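Local coordinates for protein putative mandelate racemase/muconate lactonizing enzyme (PDB 3DDM) that is of unassigned function but belongs to the mandelate racemase/muconate lactonizing enzyme family, which joins an enolase-type N-terminal domain to a TIM-like barrel, at residues 171-176 / 201-206; 231-236 / 252-257; 316-321 / 366-371. The protein carries 1 engineered substitution. One frame throughout, in Å; residues are numbered along the deposited sequence.

How the contacts relate
The three contacts follow one another along the chain and all lie in the enolase C-terminal, TIM-barrel-like part of the protein. Contact 1 pairs strands 174-177 and 202-205; contact 2 carries the same sheet on from strand 229-231 to strand 254-256. Their centres are 14 Å apart and they touch, since strand 202-205 pairs with 229-231 and Lys175 NZ lies 2.7 Å from Glu231 OE1 in a salt bridge. Contact 3 sits elsewhere, its centre 23 Å from contact 1 and 27 Å from contact 2, across the chain's centre from the latter. Two contacts thus build the barrel wall, and the third joins helix 313-325 to the loop that follows strand 359-361.

Contact 1. Residues 171-176 / 201-206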
loop_
_atom_site.group_PDB
_atom_site.type_symbol
_atom_site.label_atom_id
_atom_site.label_comp_id
_atom_site.label_asym_id
_atom_site.label_seq_id
_atom_site.Cartn_x
_atom_site.Cartn_y
_atom_site.Cartn_z
ATOM N N TYR A 171 0.201 -34.916 -9.959
ATOM C CA TYR A 171 -0.894 -33.967 -10.078
ATOM C C TYR A 171 -2.002 -34.407 -11.026
ATOM O O TYR A 171 -1.735 -34.855 -12.140
ATOM C CB TYR A 171 -0.330 -32.619 -10.511
ATOM C CG TYR A 171 0.403 -31.932 -9.393
ATOM C CD1 TYR A 171 -0.298 -31.332 -8.351
ATOM C CD2 TYR A 171 1.794 -31.943 -9.332
ATOM C CE1 TYR A 171 0.358 -30.765 -7.273
ATOM C CE2 TYR A 171 2.466 -31.382 -8.253
ATOM C CZ TYR A 171 1.738 -30.797 -7.224
ATOM O OH TYR A 171 2.380 -30.286 -6.122
ATOM N N ARG A 172 -3.250 -34.270 -10.576
ATOM C CA ARG A 172 -4.409 -34.656 -11.374
ATOM C C ARG A 172 -5.333 -33.467 -11.708
ATOM O O ARG A 172 -6.503 -33.656 -12.051
ATOM C CB ARG A 172 -5.202 -35.755 -10.649
ATOM C CG ARG A 172 -4.422 -37.048 -10.423
ATOM C CD ARG A 172 -4.090 -37.738 -11.745
ATOM N NE ARG A 172 -3.081 -38.790 -11.603
ATOM C CZ ARG A 172 -1.770 -38.613 -11.768
ATOM N NH1 ARG A 172 -1.276 -37.424 -12.088
ATOM N NH2 ARG A 172 -0.941 -39.636 -11.615
ATOM N N ALA A 173 -4.801 -32.251 -11.603
ATOM C CA ALA A 173 -5.541 -31.022 -11.912
ATOM C C ALA A 173 -4.500 -29.949 -12.234
ATOM O O ALA A 173 -3.439 -29.900 -11.610
ATOM C CB ALA A 173 -6.404 -30.595 -10.731
ATOM N N PHE A 174 -4.798 -29.094 -13.209
ATOM C CA PHE A 174 -3.843 -28.071 -13.628
ATOM C C PHE A 174 -4.466 -26.708 -13.935
ATOM O O PHE A 174 -5.625 -26.622 -14.343
ATOM C CB PHE A 174 -3.097 -28.575 -14.872
ATOM C CG PHE A 174 -2.603 -29.989 -14.742
ATOM C CD1 PHE A 174 -1.321 -30.256 -14.266
ATOM C CD2 PHE A 174 -3.455 -31.059 -15.002
ATOM C CE1 PHE A 174 -0.897 -31.570 -14.042
ATOM C CE2 PHE A 174 -3.043 -32.374 -14.778
ATOM C CZ PHE A 174 -1.764 -32.633 -14.296
ATOM N N LYS A 175 -3.683 -25.648 -13.717
ATOM C CA LYS A 175 -4.118 -24.288 -14.007
ATOM C C LYS A 175 -3.086 -23.615 -14.905
ATOM O O LYS A 175 -1.903 -23.566 -14.573
ATOM C CB LYS A 175 -4.298 -23.464 -12.727
ATOM C CG LYS A 175 -4.899 -22.070 -12.993
ATOM C CD LYS A 175 -5.370 -21.350 -11.725
ATOM C CE LYS A 175 -4.219 -20.908 -10.851
ATOM N NZ LYS A 175 -4.680 -20.266 -9.592
ATOM N N LEU A 176 -3.554 -23.105 -16.044
ATOM C CA LEU A 176 -2.718 -22.425 -17.030
ATOM C C LEU A 176 -2.755 -20.905 -16.895
ATOM O O LEU A 176 -3.763 -20.331 -16.482
ATOM C CB LEU A 176 -3.182 -22.778 -18.445
ATOM C CG LEU A 176 -2.790 -24.104 -19.099
ATOM C CD1 LEU A 176 -2.713 -25.230 -18.067
ATOM C CD2 LEU A 176 -3.806 -24.418 -20.188
ATOM N N PRO A 201 -9.558 -32.027 -14.287
ATOM C CA PRO A 201 -9.898 -30.630 -14.005
ATOM C C PRO A 201 -8.872 -29.662 -14.597
ATOM O O PRO A 201 -7.682 -29.772 -14.318
ATOM C CB PRO A 201 -9.897 -30.580 -12.480
ATOM C CG PRO A 201 -10.261 -31.959 -12.094
ATOM C CD PRO A 201 -9.445 -32.789 -13.035
ATOM N N LEU A 202 -9.333 -28.716 -15.409
ATOM C CA LEU A 202 -8.442 -27.734 -16.018
ATOM C C LEU A 202 -8.936 -26.317 -15.711
ATOM O O LEU A 202 -10.124 -26.015 -15.842
ATOM C CB LEU A 202 -8.356 -27.951 -17.537
ATOM C CG LEU A 202 -7.383 -27.043 -18.303
ATOM C CD1 LEU A 202 -5.995 -27.160 -17.707
ATOM C CD2 LEU A 202 -7.351 -27.428 -19.771
ATOM N N MET A 203 -8.015 -25.453 -15.291
ATOM C CA MET A 203 -8.345 -24.077 -14.951
ATOM C C MET A 203 -7.480 -23.097 -15.753
ATOM O O MET A 203 -6.551 -23.510 -16.444
ATOM C CB MET A 203 -8.145 -23.853 -13.443
ATOM C CG MET A 203 -8.986 -24.763 -12.549
ATOM S SD MET A 203 -8.457 -26.521 -12.463
ATOM C CE MET A 203 -8.151 -26.648 -10.774
ATOM N N ALA A 204 -7.801 -21.805 -15.664
ATOM C CA ALA A 204 -7.056 -20.762 -16.369
ATOM C C ALA A 204 -7.042 -19.474 -15.549
ATOM O O ALA A 204 -8.067 -19.053 -15.012
ATOM C CB ALA A 204 -7.671 -20.505 -17.736
ATOM N N ASP A 205 -5.868 -18.851 -15.465
ATOM C CA ASP A 205 -5.685 -17.624 -14.698
ATOM C C ASP A 205 -5.146 -16.510 -15.594
ATOM O O ASP A 205 -4.074 -16.642 -16.175
ATOM C CB ASP A 205 -4.727 -17.909 -13.540
ATOM C CG ASP A 205 -4.548 -16.727 -12.618
ATOM O OD1 ASP A 205 -5.548 -16.041 -12.337
ATOM O OD2 ASP A 205 -3.408 -16.489 -12.157
ATOM N N ALA A 206 -5.894 -15.414 -15.702
ATOM C CA ALA A 206 -5.497 -14.280 -16.546
ATOM C C ALA A 206 -4.806 -13.136 -15.789
ATOM O O ALA A 206 -4.303 -12.195 -16.409
ATOM C CB ALA A 206 -6.717 -13.743 -17.291
#
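Phe174 and Leu176 exchange four backbone hydrogen bonds with Pro201, Met203 and Asp205, the evidence for a parallel pairing. Phe174 N gives to Pro201 O at 3.2 Å, and Phe174 O receives from Met203 N. Leu176 repeats the pattern: its N reaches Met203 O at 3.1 Å with a nearly straight N-H...O angle of 174°, and its O takes Asp205 N. The strand directions diverge by 31°, a twist in keeping with a barrel wall. Lys175 turns its backbone the other way, bonding to Ala151 and Ile154 of strand 146-154.

Apolar packing begins just before the strands, where Ala173 CB meets Pro201 CB at 3.9 Å, and then divides between the two faces. On that of Phe174, Leu176 and Leu202, the methyl CD1 of Leu202 reaches across to Leu176 CD1 at 3.8 Å; helix 182-196 covers this face, touching all three residues. On the other, the Lys175 and Met203 side chains cross at about a right angle, Lys175 CG lying 3.7 Å from Met203 CB.

With CG anti to its backbone N (chi1 -174°) and a bend at chi3, the Lys175 aliphatic chain runs on past Asp205, CD standing 3.9 Å from Asp205 CB. Lys175 NZ and Asp205 OD2 remain 4.7 Å apart, outside contact. The chemistry of this beta-alpha-beta pairing is therefore split: an apolar, helix-facing side, and another where Lys175 methylenes cross Met203, while the polar ends of Lys175 and Asp205 bond to Glu231, Tyr150 and Lys177.

Contact 2. Residues 231-236 / 252-257; sequences EEPLRA and MPLAGG
Glu231 and Ala255 form the one beta bridge here, a parallel one, with their CA atoms 4.6 Å apart. Both side chains lie on the same face of the sheet, and Ala255 CB approaches Glu231 CA to 4.2 Å. From its CB, the Glu231 side chain places CG anti to the backbone N (chi1 -164°), where CG passes 4.0 Å from Ala255 O and 4.3 Å from Ala255 CB. The chain then continues extended through CD, carrying the carboxylate away from the 252-257 segment, toward Lys175. At the tip, OE1 is hydrogen-bonded to Gln279 NE2 and also takes part in the salt bridge with Lys175; OE2 lies close to Asp205 OD1.

The backbone supplies the direct polar link, Glu232 N to Ala255 O at 3.0 Å, with an N-H...O angle of 168° and the donor tilted 27° from the carbonyl plane. Just after it the chain leaves the sheet, and Pro233 lays its ring obliquely against Leu254, CG to CG 4.2 Å. Pro233 also packs on Trp243 and Leu246 of helix 240-249, the connection between these neighbouring strands, while Leu254 leans on Leu275 of strand 275-278, next in the barrel.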
loop_
_atom_site.group_PDB
_atom_site.type_symbol
_atom_site.label_atom_id
_atom_site.label_comp_id
_atom_site.label_asym_id
_atom_site.label_seq_id
_atom_site.Cartn_x
_atom_site.Cartn_y
_atom_site.Cartn_z
ATOM N N GLU A 231 -9.852 -17.678 -13.745
ATOM C CA GLU A 231 -9.392 -16.843 -12.646
ATOM C C GLU A 231 -8.943 -15.431 -13.004
ATOM O O GLU A 231 -8.185 -15.219 -13.948
ATOM C CB GLU A 231 -8.274 -17.557 -11.900
ATOM C CG GLU A 231 -8.009 -16.971 -10.550
ATOM C CD GLU A 231 -6.924 -17.711 -9.817
ATOM O OE1 GLU A 231 -7.073 -18.940 -9.627
ATOM O OE2 GLU A 231 -5.926 -17.061 -9.433
ATOM N N GLU A 232 -9.428 -14.478 -12.216
ATOM C CA GLU A 232 -9.132 -13.061 -12.371
ATOM C C GLU A 232 -9.094 -12.545 -13.822
ATOM O O GLU A 232 -8.110 -11.932 -14.245
ATOM C CB GLU A 232 -7.811 -12.727 -11.664
ATOM C CG GLU A 232 -7.801 -13.013 -10.165
ATOM C CD GLU A 232 -6.981 -11.992 -9.381
ATOM O OE1 GLU A 232 -7.558 -11.318 -8.501
ATOM O OE2 GLU A 232 -5.765 -11.855 -9.640
ATOM N N PRO A 233 -10.175 -12.763 -14.592
ATOM C CA PRO A 233 -10.225 -12.305 -15.986
ATOM C C PRO A 233 -10.193 -10.783 -16.096
ATOM O O PRO A 233 -9.748 -10.237 -17.109
ATOM C CB PRO A 233 -11.534 -12.904 -16.497
ATOM C CG PRO A 233 -12.400 -12.839 -15.282
ATOM C CD PRO A 233 -11.471 -13.335 -14.189
ATOM N N LEU A 234 -10.666 -10.109 -15.050
ATOM C CA LEU A 234 -10.686 -8.648 -15.002
ATOM C C LEU A 234 -9.953 -8.189 -13.757
ATOM O O LEU A 234 -9.747 -8.979 -12.837
ATOM C CB LEU A 234 -12.115 -8.127 -14.896
ATOM C CG LEU A 234 -13.170 -8.469 -15.931
ATOM C CD1 LEU A 234 -14.488 -7.889 -15.446
ATOM C CD2 LEU A 234 -12.780 -7.920 -17.293
ATOM N N ARG A 235 -9.575 -6.914 -13.715
ATOM C CA ARG A 235 -8.912 -6.377 -12.528
ATOM C C ARG A 235 -9.917 -6.398 -11.365
ATOM O O ARG A 235 -11.109 -6.144 -11.551
ATOM C CB ARG A 235 -8.464 -4.938 -12.762
ATOM C CG ARG A 235 -7.495 -4.746 -13.902
ATOM C CD ARG A 235 -7.038 -3.292 -13.970
ATOM N NE ARG A 235 -6.068 -3.079 -15.045
ATOM C CZ ARG A 235 -5.408 -1.938 -15.250
ATOM N NH1 ARG A 235 -5.611 -0.894 -14.451
ATOM N NH2 ARG A 235 -4.541 -1.849 -16.253
ATOM N N ALA A 236 -9.427 -6.702 -10.169
ATOM C CA ALA A 236 -10.258 -6.757 -8.969
ATOM C C ALA A 236 -10.972 -5.424 -8.732
ATOM O O ALA A 236 -11.968 -5.358 -8.014
ATOM C CB ALA A 236 -9.384 -7.112 -7.767
ATOM N N MET A 252 -17.958 -20.786 -18.379
ATOM C CA MET A 252 -17.433 -21.372 -17.157
ATOM C C MET A 252 -17.557 -20.389 -16.008
ATOM O O MET A 252 -17.762 -19.193 -16.220
ATOM C CB MET A 252 -15.956 -21.753 -17.338
ATOM C CG MET A 252 -14.956 -20.580 -17.290
ATOM S SD MET A 252 -15.096 -19.368 -18.624
ATOM C CE MET A 252 -14.403 -20.288 -19.979
ATOM N N PRO A 253 -17.457 -20.887 -14.765
ATOM C CA PRO A 253 -17.561 -19.960 -13.638
ATOM C C PRO A 253 -16.288 -19.112 -13.464
ATOM O O PRO A 253 -15.201 -19.469 -13.930
ATOM C CB PRO A 253 -17.850 -20.888 -12.447
ATOM C CG PRO A 253 -17.208 -22.175 -12.839
ATOM C CD PRO A 253 -17.553 -22.289 -14.307
ATOM N N LEU A 254 -16.454 -17.981 -12.795
ATOM C CA LEU A 254 -15.384 -17.045 -12.546
ATOM C C LEU A 254 -14.808 -17.262 -11.145
ATOM O O LEU A 254 -15.521 -17.667 -10.222
ATOM C CB LEU A 254 -15.939 -15.618 -12.690
ATOM C CG LEU A 254 -15.783 -14.903 -14.043
ATOM C CD1 LEU A 254 -16.002 -15.845 -15.204
ATOM C CD2 LEU A 254 -16.748 -13.755 -14.099
ATOM N N ALA A 255 -13.513 -16.997 -10.992
ATOM C CA ALA A 255 -12.854 -17.154 -9.703
ATOM C C ALA A 255 -12.027 -15.915 -9.365
ATOM O O ALA A 255 -11.546 -15.213 -10.257
ATOM C CB ALA A 255 -11.968 -18.371 -9.723
ATOM N N GLY A 256 -11.870 -15.655 -8.068
ATOM C CA GLY A 256 -11.097 -14.515 -7.617
ATOM C C GLY A 256 -10.971 -14.559 -6.110
ATOM O O GLY A 256 -11.662 -15.331 -5.459
ATOM N N GLY A 257 -10.092 -13.732 -5.552
ATOM C CA GLY A 257 -9.911 -13.703 -4.115
ATOM C C GLY A 257 -8.484 -13.327 -3.786
ATOM O O GLY A 257 -8.211 -12.737 -2.745
#

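Contact 3. Residues 316-321 / 366-371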
loop_
_atom_site.group_PDB
_atom_site.type_symbol
_atom_site.label_atom_id
_atom_site.label_comp_id
_atom_site.label_asym_id
_atom_site.label_seq_id
_atom_site.Cartn_x
_atom_site.Cartn_y
_atom_site.Cartn_z
ATOM N N LEU A 316 1.798 -22.453 2.530
ATOM C CA LEU A 316 1.107 -23.514 1.806
ATOM C C LEU A 316 0.484 -24.512 2.782
ATOM O O LEU A 316 -0.666 -24.919 2.605
ATOM C CB LEU A 316 2.068 -24.252 0.862
ATOM C CG LEU A 316 1.382 -25.372 0.072
ATOM C CD1 LEU A 316 0.235 -24.787 -0.729
ATOM C CD2 LEU A 316 2.382 -26.064 -0.845
ATOM N N GLN A 317 1.250 -24.914 3.799
ATOM C CA GLN A 317 0.751 -25.851 4.798
ATOM C C GLN A 317 -0.450 -25.214 5.498
ATOM O O GLN A 317 -1.461 -25.879 5.743
ATOM C CB GLN A 317 1.848 -26.201 5.819
ATOM C CG GLN A 317 2.994 -27.096 5.271
ATOM C CD GLN A 317 2.677 -28.603 5.299
ATOM O OE1 GLN A 317 3.005 -29.340 4.361
ATOM N NE2 GLN A 317 2.058 -29.061 6.386
ATOM N N ALA A 318 -0.350 -23.918 5.793
ATOM C CA ALA A 318 -1.435 -23.200 6.455
ATOM C C ALA A 318 -2.707 -23.261 5.619
ATOM O O ALA A 318 -3.808 -23.390 6.160
ATOM C CB ALA A 318 -1.042 -21.750 6.695
ATOM N N SER A 319 -2.551 -23.171 4.301
ATOM C CA SER A 319 -3.694 -23.222 3.391
ATOM C C SER A 319 -4.294 -24.618 3.310
ATOM O O SER A 319 -5.516 -24.772 3.222
ATOM C CB SER A 319 -3.281 -22.763 1.994
ATOM O OG SER A 319 -2.768 -21.444 2.051
ATOM N N ALA A 320 -3.437 -25.635 3.338
ATOM C CA ALA A 320 -3.911 -27.012 3.274
ATOM C C ALA A 320 -4.786 -27.294 4.499
ATOM O O ALA A 320 -5.828 -27.945 4.406
ATOM C CB ALA A 320 -2.734 -27.972 3.229
ATOM N N HIS A 321 -4.370 -26.784 5.649
ATOM C CA HIS A 321 -5.148 -27.002 6.851
ATOM C C HIS A 321 -6.509 -26.335 6.792
ATOM O O HIS A 321 -7.517 -26.935 7.183
ATOM C CB HIS A 321 -4.366 -26.526 8.058
ATOM C CG HIS A 321 -3.319 -27.499 8.488
ATOM N ND1 HIS A 321 -3.599 -28.565 9.313
ATOM C CD2 HIS A 321 -2.020 -27.624 8.132
ATOM C CE1 HIS A 321 -2.514 -29.308 9.446
ATOM N NE2 HIS A 321 -1.542 -28.758 8.739
ATOM N N PRO A 366 0.807 -31.762 15.238
ATOM C CA PRO A 366 0.300 -30.504 15.806
ATOM C C PRO A 366 0.528 -29.270 14.936
ATOM O O PRO A 366 1.522 -29.182 14.216
ATOM C CB PRO A 366 1.029 -30.417 17.147
ATOM C CG PRO A 366 2.353 -31.049 16.832
ATOM C CD PRO A 366 1.941 -32.272 16.031
ATOM N N GLY A 367 -0.411 -28.329 15.005
ATOM C CA GLY A 367 -0.321 -27.091 14.241
ATOM C C GLY A 367 -0.247 -27.224 12.726
ATOM O O GLY A 367 -1.056 -27.915 12.088
ATOM N N LEU A 368 0.732 -26.535 12.147
ATOM C CA LEU A 368 0.948 -26.552 10.706
ATOM C C LEU A 368 1.515 -27.891 10.266
ATOM O O LEU A 368 1.457 -28.238 9.087
ATOM C CB LEU A 368 1.918 -25.444 10.318
ATOM C CG LEU A 368 1.391 -24.026 10.467
ATOM C CD1 LEU A 368 2.547 -23.053 10.440
ATOM C CD2 LEU A 368 0.407 -23.737 9.349
ATOM N N GLY A 369 2.068 -28.637 11.221
ATOM C CA GLY A 369 2.657 -29.923 10.906
ATOM C C GLY A 369 4.117 -29.779 10.501
ATOM O O GLY A 369 4.726 -30.725 9.999
ATOM N N VAL A 370 4.687 -28.597 10.716
ATOM C CA VAL A 370 6.077 -28.364 10.360
ATOM C C VAL A 370 6.694 -27.230 11.163
ATOM O O VAL A 370 6.003 -26.297 11.579
ATOM C CB VAL A 370 6.211 -28.006 8.871
ATOM C CG1 VAL A 370 5.481 -26.702 8.593
ATOM C CG2 VAL A 370 7.668 -27.882 8.488
ATOM N N THR A 371 8.001 -27.326 11.382
ATOM C CA THR A 371 8.748 -26.297 12.089
ATOM C C THR A 371 9.928 -25.975 11.185
ATOM O O THR A 371 10.713 -26.846 10.834
ATOM C CB THR A 371 9.291 -26.787 13.442
ATOM O OG1 THR A 371 8.204 -27.132 14.302
ATOM C CG2 THR A 371 10.104 -25.698 14.108
#
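The His321 ring meets the turn at 366-369 in two ways: Gly367 O lies over one face, 3.3 Å above the plane and offset toward the rim, while Leu368 O sits at the edge, near the plane. That edge contact is a weak hydrogen bond, NE2 to O 3.1 Å with an angle of only 134°. The Gln317 amide also turns to this oxygen. Its NE2 gives a bond of 2.9 Å to Leu368 O, which lies near the amide plane, and the carbonyl receives it nearly end-on at 165°. A bend at chi2 (-84°) brings the amide there.

Gly367 and Leu368 occupy the two central positions of a type II' turn, closed by Gly369 N to Pro366 O at 3.1 Å. Beside the turn, Leu368 CD2 rests on Ala318, 3.6 Å from its CB, and Val370 CG1 approaches Gln317 CG at 4.2 Å.

Further partners fix the donors: His321 ND1 pairs with Trp137 N and Gln317 OE1 with Ala351 N. One carbonyl is thus gripped by Gln317 and, more weakly, by His321, one turn apart on helix 313-325, and Leu368 N bonds to Asp126 of helix 110-131, joining the loop to both helices.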